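Local coordinates for ribosomal RNA processing protein 6 (Trypanosoma brucei brucei, PDB 4NLC), which probably degrades RNA from the 3' end as a 3'-5' exoribonuclease of the exosome-associated RRP6 family, acting in ribosomal RNA processing, at residues Glu78-Glu81 / Ala82-Ala85; Leu134-Pro137 / Val138-Pro142; Ala315-Ile319 / Ser320-Ser324. The protein carries 1 engineered substitution. One frame throughout, in Å; residues are numbered along the deposited sequence.

The three contacts follow one another along the chain and fall into two parts of the catalytic core. Contact 1, on helix 77-87, and contact 2, on helix 136-140 and the turn before it, belong to the 3'-5' exonuclease region with its RNase H-like fold. Their centres lie about 12 Å apart and they touch: Val84 CG1 meets Leu134 O and Val84 O meets Val138 CG2, each at 3.5 Å, so helix 77-87 packs against the 3-10 turn and the start of helix 136-140. Contact 3 lies in the HRDC domain, where helix 319-328 begins, its centre about 44 Å from that of contact 1 and about 42 Å from that of contact 2. It therefore belongs to a separate domain.

Contact 1 (Glu78-Glu81 / Ala82-Ala85); sequences EDLE and ALVA
Four backbone bonds join Glu78-Glu81 to Ala82-Ala85 in successive i to i+4 steps, the pattern of an alpha-helix, here in the middle of helix 77-87 of the RNase H-like exonuclease fold. Ala82 N gives its hydrogen to Glu78 O at 3.0 Å, with an N-H...O angle of 161°. The next bond, from Leu83 N to Asp79 O, is 3.1 Å long. Val84 N follows with 2.9 Å to Leu80 O, and Ala85 N reaches Glu81 O at 3.2 Å.

The side chains divide the helix into a buried flank and an exposed one. Leu80 and Leu83 stand three residues apart on the buried flank. With CG anti to the backbone N in both (chi1 -179° in Leu80, 160° in Leu83), the two leucines extend along this flank and meet at their methyls, Leu80 CD1 approaching Leu83 CD2 at 4.3 Å. Both pack on Val123 of strand 120-123; Leu83 also meets Phe121, and Leu80 also meets Val74 of strand 71-74. These contacts lay the helix against the edge region of the mixed sheet. Leu80 further touches Met135 in the 3-10 turn before helix 136-140.

Glu78, Asp79, Glu81 and Ala82 line the exposed flank. The carboxylate of Asp79 turns back along the chain, where OD2 hydrogen-bonds Thr76 OG1. Ala82 adds only a methyl group, whose CB rests 3.5 Å from Glu78 O. One branch of Val84 bears on a carbonyl that already accepts a backbone bond: CG2 stands 3.3 Å from Leu80 O.

Contact 2 (Leu134-Pro137 / Val138-Pro142); sequences LMAP and VFLQP
With CG anti to the carbonyl carbon, beside the backbone N, in both residues (chi1 -56° and -72°), Met135 and Phe139, four residues apart on one flank of the turn, lean so that the ring comes beside Met135 CB. There they form a Met-aromatic contact, set where a short 3-10 turn runs into helix 136-140 of the RNase H-like exonuclease fold. Met135 CB lies 3.7 Å from Phe139 CE2. The bend at chi2 of the methionine brings SD to the edge of the ring, 5.4 Å from the centroid of Phe139, with its direction 75° off the ring normal.

The backbone fixes this spacing. Phe139 N donates to Met135 O over 3.1 Å, while Val138 N adds a weak, bent bond to the same oxygen. Met135 O thus holds two donors, and Phe139 CD2 also lies 3.5 Å from it. One step on, Leu140 N bonds Ala136 O. Pro137, which has no N-H to offer, fits into this turn.

Around the pair, Met112 of strand 108-115 touches both Met135 and Phe139, and Leu87 of helix 77-87 covers Met135 and Val138. Met135 is thus held between strand 108-115 and helix 77-87, while Phe139 packs on Met112 and on Leu164. Towards the other end, Lys146 NZ hydrogen-bonds Val138 O and, weakly, Phe139 O.

Leu140 folds back over the preceding turn: its CD1 comes to 4.3 Å from Ala136 CB, and its CG packs 3.2 Å from Ala136 O.

Contact 3 (Ala315-Ile319 / Ser320-Ser324); sequences AVMHI and SSVLS. Engineered in segment 320-324: Ser321 (natural residue Cys).
His318 ND1 accepts the backbone hydrogen of Ser320 N at 3.0 Å and 168°, the donor tilted a little from the ring plane. This is an N-cap: the imidazole of His318 stands at the cap position of helix 319-328 and accepts an N-H of the first turn. Ser320 OG also lies close, 2.8 Å from ND1, but the pair is weak and poorly angled, and the capping rests on the backbone bond. CG anti to the backbone N (chi1 -169°) swings the ring forward to meet it. Accepting at ND1 is consistent with a neutral ring that carries its hydrogen on NE2.

The carbonyl of His318 adds looser bonds, a weak one to Ser321 N at 3.0 Å and a longer weak one to Val322 N. Water 1 takes the hydrogen of His318 N at 3.0 Å and gives one to Ser321 OG, tying the residue before the helix to its first turn.

On the flank of the turn, Met317 CG meets Ser321 CB at 3.6 Å, and its sulfur continues to Val322, with SD 3.7 Å from CG2; the two side chains cross at about a right angle. Ser321 is engineered; the natural cysteine has been seen in a disulfide with Cys340, absent here. The serine hydroxyl hydrogen-bonds Cys339 O.

The turn links helix 313-316 to helix 319-328 in the HRDC domain. Met317 packs on Trp301 and Ile319 on Phe299, both of helix 289-309, while Val322 and Leu323 lean on Leu280 of helix 275-280.

Contact 1 (Glu78-Glu81 / Ala82-Ala85)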
ATOM      1  N   GLU A  78      12.259  18.341  10.138  1.00 28.83           N
ATOM      2  CA  GLU A  78      13.588  18.903   9.794  1.00 28.56           C
ATOM      3  C   GLU A  78      14.457  17.837   9.134  1.00 31.22           C
ATOM      4  O   GLU A  78      15.145  18.137   8.165  1.00 32.88           O
ATOM      5  CB  GLU A  78      14.341  19.446  11.041  1.00 30.34           C
ATOM      6  CG  GLU A  78      13.470  19.968  12.167  1.00 44.32           C
ATOM      7  CD  GLU A  78      12.935  18.915  13.121  1.00 60.18           C
ATOM      8  OE1 GLU A  78      11.695  18.754  13.167  1.00 47.95           O
ATOM      9  OE2 GLU A  78      13.736  18.292  13.857  1.00 51.14           O
ATOM     10  N   ASP A  79      14.430  16.604   9.650  1.00 25.97           N
ATOM     11  CA  ASP A  79      15.189  15.488   9.072  1.00 26.21           C
ATOM     12  C   ASP A  79      14.619  15.033   7.738  1.00 28.35           C
ATOM     13  O   ASP A  79      15.378  14.613   6.871  1.00 28.56           O
ATOM     14  CB  ASP A  79      15.349  14.344  10.064  1.00 28.31           C
ATOM     15  CG  ASP A  79      16.356  14.706  11.144  1.00 45.67           C
ATOM     16  OD1 ASP A  79      17.362  15.393  10.821  1.00 47.61           O
ATOM     17  OD2 ASP A  79      16.114  14.363  12.319  1.00 54.25           O
ATOM     18  N   LEU A  80      13.300  15.176   7.557  1.00 23.70           N
ATOM     19  CA  LEU A  80      12.609  14.865   6.306  1.00 23.09           C
ATOM     20  C   LEU A  80      12.994  15.892   5.227  1.00 27.11           C
ATOM     21  O   LEU A  80      13.267  15.510   4.084  1.00 27.04           O
ATOM     22  CB  LEU A  80      11.080  14.812   6.518  1.00 22.61           C
ATOM     23  CG  LEU A  80      10.227  14.473   5.297  1.00 28.34           C
ATOM     24  CD1 LEU A  80      10.633  13.114   4.692  1.00 29.42           C
ATOM     25  CD2 LEU A  80       8.734  14.499   5.646  1.00 27.43           C
ATOM     26  N   GLU A  81      13.015  17.183   5.598  1.00 23.38           N
ATOM     27  CA  GLU A  81      13.395  18.285   4.712  1.00 23.81           C
ATOM     28  C   GLU A  81      14.855  18.150   4.301  1.00 29.50           C
ATOM     29  O   GLU A  81      15.156  18.332   3.124  1.00 30.05           O
ATOM     30  CB  GLU A  81      13.171  19.649   5.400  1.00 24.45           C
ATOM     31  CG  GLU A  81      11.702  19.943   5.621  1.00 25.65           C
ATOM     32  CD  GLU A  81      11.407  21.221   6.372  1.00 43.32           C
ATOM     33  OE1 GLU A  81      11.999  21.432   7.455  1.00 38.53           O
ATOM     34  OE2 GLU A  81      10.550  21.993   5.894  1.00 41.63           O
ATOM     35  N   ALA A  82      15.762  17.833   5.270  1.00 25.32           N
ATOM     36  CA  ALA A  82      17.181  17.624   4.980  1.00 25.83           C
ATOM     37  C   ALA A  82      17.318  16.470   3.964  1.00 29.41           C
ATOM     38  O   ALA A  82      18.105  16.569   3.017  1.00 28.17           O
ATOM     39  CB  ALA A  82      17.962  17.300   6.261  1.00 26.59           C
ATOM     40  N   LEU A  83      16.522  15.404   4.143  1.00 26.76           N
ATOM     41  CA  LEU A  83      16.528  14.246   3.240  1.00 27.40           C
ATOM     42  C   LEU A  83      16.048  14.647   1.807  1.00 30.27           C
ATOM     43  O   LEU A  83      16.689  14.292   0.831  1.00 30.77           O
ATOM     44  CB  LEU A  83      15.677  13.099   3.821  1.00 27.56           C
ATOM     45  CG  LEU A  83      15.206  12.026   2.817  1.00 33.05           C
ATOM     46  CD1 LEU A  83      16.393  11.233   2.223  1.00 33.11           C
ATOM     47  CD2 LEU A  83      14.208  11.113   3.435  1.00 36.41           C
ATOM     48  N   VAL A  84      14.971  15.425   1.710  1.00 25.47           N
ATOM     49  CA  VAL A  84      14.411  15.909   0.448  1.00 24.78           C
ATOM     50  C   VAL A  84      15.496  16.690  -0.360  1.00 29.69           C
ATOM     51  O   VAL A  84      15.583  16.504  -1.569  1.00 30.56           O
ATOM     52  CB  VAL A  84      13.075  16.690   0.681  1.00 26.96           C
ATOM     53  CG1 VAL A  84      12.660  17.530  -0.534  1.00 26.56           C
ATOM     54  CG2 VAL A  84      11.959  15.722   1.070  1.00 25.97           C
ATOM     55  N   ALA A  85      16.346  17.480   0.307  1.00 26.61           N
ATOM     56  CA  ALA A  85      17.402  18.243  -0.392  1.00 26.99           C
ATOM     57  C   ALA A  85      18.524  17.337  -0.874  1.00 31.33           C
ATOM     58  O   ALA A  85      19.089  17.599  -1.929  1.00 31.67           O
ATOM     59  CB  ALA A  85      17.943  19.375   0.477  1.00 27.22           C
TER

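Contact 2 (Leu134-Pro137 / Val138-Pro142)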
ATOM      1  N   LEU A 134       5.985  17.256   1.705  1.00 26.31           N
ATOM      2  CA  LEU A 134       7.297  17.899   1.479  1.00 27.20           C
ATOM      3  C   LEU A 134       8.195  17.131   0.517  1.00 30.20           C
ATOM      4  O   LEU A 134       9.181  17.671   0.044  1.00 29.83           O
ATOM      5  CB  LEU A 134       8.041  18.194   2.804  1.00 27.57           C
ATOM      6  CG  LEU A 134       7.365  19.235   3.722  1.00 32.58           C
ATOM      7  CD1 LEU A 134       8.019  19.256   5.083  1.00 32.22           C
ATOM      8  CD2 LEU A 134       7.351  20.626   3.108  1.00 35.75           C
ATOM      9  N   MET A 135       7.837  15.889   0.216  1.00 27.23           N
ATOM     10  CA  MET A 135       8.560  15.026  -0.709  1.00 27.14           C
ATOM     11  C   MET A 135       8.103  15.264  -2.156  1.00 27.56           C
ATOM     12  O   MET A 135       8.763  14.776  -3.062  1.00 28.55           O
ATOM     13  CB  MET A 135       8.359  13.538  -0.336  1.00 29.33           C
ATOM     14  CG  MET A 135       8.762  13.217   1.095  1.00 33.53           C
ATOM     15  SD  MET A 135       9.420  11.560   1.239  1.00 38.62           S
ATOM     16  CE  MET A 135      11.020  11.785   0.301  1.00 35.02           C
ATOM     17  N   ALA A 136       6.991  16.002  -2.370  1.00 21.14           N
ATOM     18  CA  ALA A 136       6.469  16.323  -3.713  1.00 21.84           C
ATOM     19  C   ALA A 136       7.533  16.923  -4.689  1.00 27.95           C
ATOM     20  O   ALA A 136       7.519  16.534  -5.850  1.00 29.70           O
ATOM     21  CB  ALA A 136       5.231  17.219  -3.633  1.00 22.28           C
ATOM     22  N   PRO A 137       8.526  17.755  -4.292  1.00 25.37           N
ATOM     23  CA  PRO A 137       9.530  18.199  -5.296  1.00 25.30           C
ATOM     24  C   PRO A 137      10.374  17.029  -5.848  1.00 29.80           C
ATOM     25  O   PRO A 137      10.710  17.030  -7.021  1.00 29.73           O
ATOM     26  CB  PRO A 137      10.394  19.189  -4.508  1.00 26.39           C
ATOM     27  CG  PRO A 137       9.529  19.651  -3.384  1.00 29.93           C
ATOM     28  CD  PRO A 137       8.767  18.424  -2.992  1.00 25.71           C
ATOM     29  N   VAL A 138      10.667  16.017  -5.023  1.00 25.64           N
ATOM     30  CA  VAL A 138      11.434  14.841  -5.445  1.00 24.96           C
ATOM     31  C   VAL A 138      10.569  13.944  -6.326  1.00 28.51           C
ATOM     32  O   VAL A 138      10.986  13.621  -7.440  1.00 28.48           O
ATOM     33  CB  VAL A 138      12.090  14.060  -4.258  1.00 28.32           C
ATOM     34  CG1 VAL A 138      12.818  12.800  -4.747  1.00 27.58           C
ATOM     35  CG2 VAL A 138      13.059  14.951  -3.493  1.00 28.64           C
ATOM     36  N   PHE A 139       9.368  13.543  -5.842  1.00 24.90           N
ATOM     37  CA  PHE A 139       8.510  12.655  -6.620  1.00 25.40           C
ATOM     38  C   PHE A 139       8.026  13.252  -7.954  1.00 27.76           C
ATOM     39  O   PHE A 139       7.848  12.497  -8.905  1.00 26.14           O
ATOM     40  CB  PHE A 139       7.333  12.122  -5.793  1.00 27.88           C
ATOM     41  CG  PHE A 139       7.718  11.103  -4.748  1.00 30.22           C
ATOM     42  CD1 PHE A 139       8.075   9.810  -5.109  1.00 35.07           C
ATOM     43  CD2 PHE A 139       7.710  11.430  -3.401  1.00 33.02           C
ATOM     44  CE1 PHE A 139       8.446   8.864  -4.134  1.00 35.60           C
ATOM     45  CE2 PHE A 139       8.077  10.480  -2.429  1.00 36.28           C
ATOM     46  CZ  PHE A 139       8.424   9.198  -2.806  1.00 33.20           C
ATOM     47  N   LEU A 140       7.839  14.584  -8.022  1.00 24.73           N
ATOM     48  CA  LEU A 140       7.390  15.326  -9.207  1.00 24.26           C
ATOM     49  C   LEU A 140       8.515  15.720 -10.149  1.00 30.66           C
ATOM     50  O   LEU A 140       8.226  16.112 -11.276  1.00 32.27           O
ATOM     51  CB  LEU A 140       6.569  16.584  -8.820  1.00 23.31           C
ATOM     52  CG  LEU A 140       5.210  16.354  -8.107  1.00 26.39           C
ATOM     53  CD1 LEU A 140       4.518  17.700  -7.801  1.00 25.49           C
ATOM     54  CD2 LEU A 140       4.283  15.479  -8.938  1.00 24.50           C
ATOM     55  N   GLN A 141       9.789  15.643  -9.696  1.00 27.62           N
ATOM     56  CA  GLN A 141      10.969  16.044 -10.468  1.00 27.26           C
ATOM     57  C   GLN A 141      11.192  15.094 -11.640  1.00 30.31           C
ATOM     58  O   GLN A 141      11.574  13.950 -11.414  1.00 29.72           O
ATOM     59  CB  GLN A 141      12.199  16.163  -9.537  1.00 29.13           C
ATOM     60  CG  GLN A 141      13.537  16.657 -10.126  1.00 51.50           C
ATOM     61  CD  GLN A 141      13.511  17.798 -11.091  1.00 68.18           C
ATOM     62  OE1 GLN A 141      13.418  18.968 -10.724  1.00 68.73           O
ATOM     63  NE2 GLN A 141      13.733  17.484 -12.335  1.00 57.17           N
ATOM     64  N   PRO A 142      10.970  15.556 -12.900  1.00 26.82           N
ATOM     65  CA  PRO A 142      11.170  14.671 -14.050  1.00 27.48           C
ATOM     66  C   PRO A 142      12.608  14.210 -14.288  1.00 33.99           C
ATOM     67  O   PRO A 142      12.811  13.206 -14.958  1.00 33.57           O
ATOM     68  CB  PRO A 142      10.648  15.503 -15.230  1.00 30.08           C
ATOM     69  CG  PRO A 142      10.768  16.899 -14.799  1.00 34.33           C
ATOM     70  CD  PRO A 142      10.546  16.909 -13.327  1.00 28.46           C
TER

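Contact 3 (Ala315-Ile319 / Ser320-Ser324)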
ATOM      1  N   ALA A 315     -10.905  -7.628  11.061  1.00 33.55           N
ATOM      2  CA  ALA A 315     -10.657  -7.290  12.460  1.00 32.53           C
ATOM      3  C   ALA A 315     -11.999  -7.146  13.231  1.00 36.20           C
ATOM      4  O   ALA A 315     -12.022  -7.262  14.458  1.00 36.93           O
ATOM      5  CB  ALA A 315      -9.807  -6.024  12.566  1.00 32.30           C
ATOM      6  N   VAL A 316     -13.104  -6.889  12.523  1.00 30.55           N
ATOM      7  CA  VAL A 316     -14.415  -6.814  13.169  1.00 30.38           C
ATOM      8  C   VAL A 316     -14.875  -8.251  13.502  1.00 36.75           C
ATOM      9  O   VAL A 316     -15.223  -8.557  14.655  1.00 35.95           O
ATOM     10  CB  VAL A 316     -15.465  -6.061  12.293  1.00 32.89           C
ATOM     11  CG1 VAL A 316     -16.891  -6.243  12.829  1.00 31.77           C
ATOM     12  CG2 VAL A 316     -15.122  -4.580  12.183  1.00 32.52           C
ATOM     13  N   MET A 317     -14.843  -9.128  12.485  1.00 33.67           N
ATOM     14  CA  MET A 317     -15.354 -10.490  12.559  1.00 35.08           C
ATOM     15  C   MET A 317     -14.695 -11.313  11.449  1.00 39.38           C
ATOM     16  O   MET A 317     -14.666 -10.870  10.302  1.00 38.39           O
ATOM     17  CB  MET A 317     -16.870 -10.361  12.260  1.00 37.36           C
ATOM     18  CG  MET A 317     -17.740 -11.493  12.659  1.00 41.64           C
ATOM     19  SD  MET A 317     -19.373 -11.334  11.852  1.00 44.84           S
ATOM     20  CE  MET A 317     -19.970  -9.836  12.584  1.00 41.78           C
ATOM     21  N   HIS A 318     -14.224 -12.524  11.756  1.00 38.25           N
ATOM     22  CA  HIS A 318     -13.664 -13.406  10.727  1.00 39.44           C
ATOM     23  C   HIS A 318     -14.772 -13.795   9.723  1.00 42.72           C
ATOM     24  O   HIS A 318     -15.937 -13.856  10.088  1.00 41.62           O
ATOM     25  CB  HIS A 318     -13.028 -14.654  11.357  1.00 41.78           C
ATOM     26  CG  HIS A 318     -12.219 -15.468  10.394  1.00 47.37           C
ATOM     27  ND1 HIS A 318     -12.813 -16.391   9.543  1.00 49.69           N
ATOM     28  CD2 HIS A 318     -10.884 -15.461  10.164  1.00 51.59           C
ATOM     29  CE1 HIS A 318     -11.828 -16.926   8.844  1.00 51.00           C
ATOM     30  NE2 HIS A 318     -10.644 -16.403   9.182  1.00 52.42           N
ATOM     31  N   ILE A 319     -14.413 -14.002   8.464  1.00 40.94           N
ATOM     32  CA  ILE A 319     -15.348 -14.359   7.391  1.00 41.14           C
ATOM     33  C   ILE A 319     -16.206 -15.617   7.739  1.00 44.21           C
ATOM     34  O   ILE A 319     -17.394 -15.644   7.412  1.00 42.99           O
ATOM     35  CB  ILE A 319     -14.584 -14.481   6.028  1.00 45.56           C
ATOM     36  CG1 ILE A 319     -15.531 -14.474   4.812  1.00 46.04           C
ATOM     37  CG2 ILE A 319     -13.637 -15.678   5.990  1.00 47.93           C
ATOM     38  CD1 ILE A 319     -16.084 -13.132   4.437  1.00 49.53           C
ATOM     39  N   SER A 320     -15.604 -16.623   8.424  1.00 40.58           N
ATOM     40  CA  SER A 320     -16.264 -17.864   8.836  1.00 39.61           C
ATOM     41  C   SER A 320     -17.331 -17.581   9.857  1.00 40.63           C
ATOM     42  O   SER A 320     -18.342 -18.265   9.854  1.00 40.06           O
ATOM     43  CB  SER A 320     -15.250 -18.869   9.382  1.00 45.00           C
ATOM     44  OG  SER A 320     -14.541 -18.364  10.502  1.00 53.09           O
ATOM     45  N   SER A 321     -17.127 -16.547  10.709  1.00 36.65           N
ATOM     46  CA  SER A 321     -18.089 -16.092  11.724  1.00 35.01           C
ATOM     47  C   SER A 321     -19.363 -15.563  11.092  1.00 37.79           C
ATOM     48  O   SER A 321     -20.434 -15.749  11.657  1.00 36.82           O
ATOM     49  CB  SER A 321     -17.472 -15.049  12.646  1.00 36.05           C
ATOM     50  OG  SER A 321     -16.510 -15.642  13.503  1.00 41.15           O
ATOM     51  N   VAL A 322     -19.249 -14.925   9.908  1.00 34.86           N
ATOM     52  CA  VAL A 322     -20.371 -14.417   9.122  1.00 33.41           C
ATOM     53  C   VAL A 322     -21.205 -15.633   8.700  1.00 37.95           C
ATOM     54  O   VAL A 322     -22.426 -15.651   8.905  1.00 36.88           O
ATOM     55  CB  VAL A 322     -19.878 -13.601   7.899  1.00 37.03           C
ATOM     56  CG1 VAL A 322     -21.030 -13.272   6.953  1.00 36.72           C
ATOM     57  CG2 VAL A 322     -19.167 -12.330   8.340  1.00 36.74           C
ATOM     58  N   LEU A 323     -20.520 -16.670   8.166  1.00 35.57           N
ATOM     59  CA  LEU A 323     -21.163 -17.895   7.741  1.00 36.27           C
ATOM     60  C   LEU A 323     -21.750 -18.653   8.900  1.00 37.64           C
ATOM     61  O   LEU A 323     -22.861 -19.140   8.779  1.00 37.65           O
ATOM     62  CB  LEU A 323     -20.225 -18.781   6.937  1.00 38.51           C
ATOM     63  CG  LEU A 323     -20.923 -19.540   5.820  1.00 44.84           C
ATOM     64  CD1 LEU A 323     -21.016 -18.670   4.553  1.00 46.21           C
ATOM     65  CD2 LEU A 323     -20.218 -20.856   5.552  1.00 49.17           C
ATOM     66  N   SER A 324     -21.073 -18.650  10.050  1.00 32.40           N
ATOM     67  CA  SER A 324     -21.540 -19.313  11.265  1.00 31.77           C
ATOM     68  C   SER A 324     -22.883 -18.744  11.751  1.00 34.81           C
ATOM     69  O   SER A 324     -23.754 -19.508  12.136  1.00 34.28           O
ATOM     70  CB  SER A 324     -20.493 -19.199  12.364  1.00 34.65           C
ATOM     71  OG  SER A 324     -20.784 -20.157  13.363  1.00 49.51           O
TER
HETATM   72  O   HOH W   1     -14.488 -13.374  14.595  1.00 42.89           O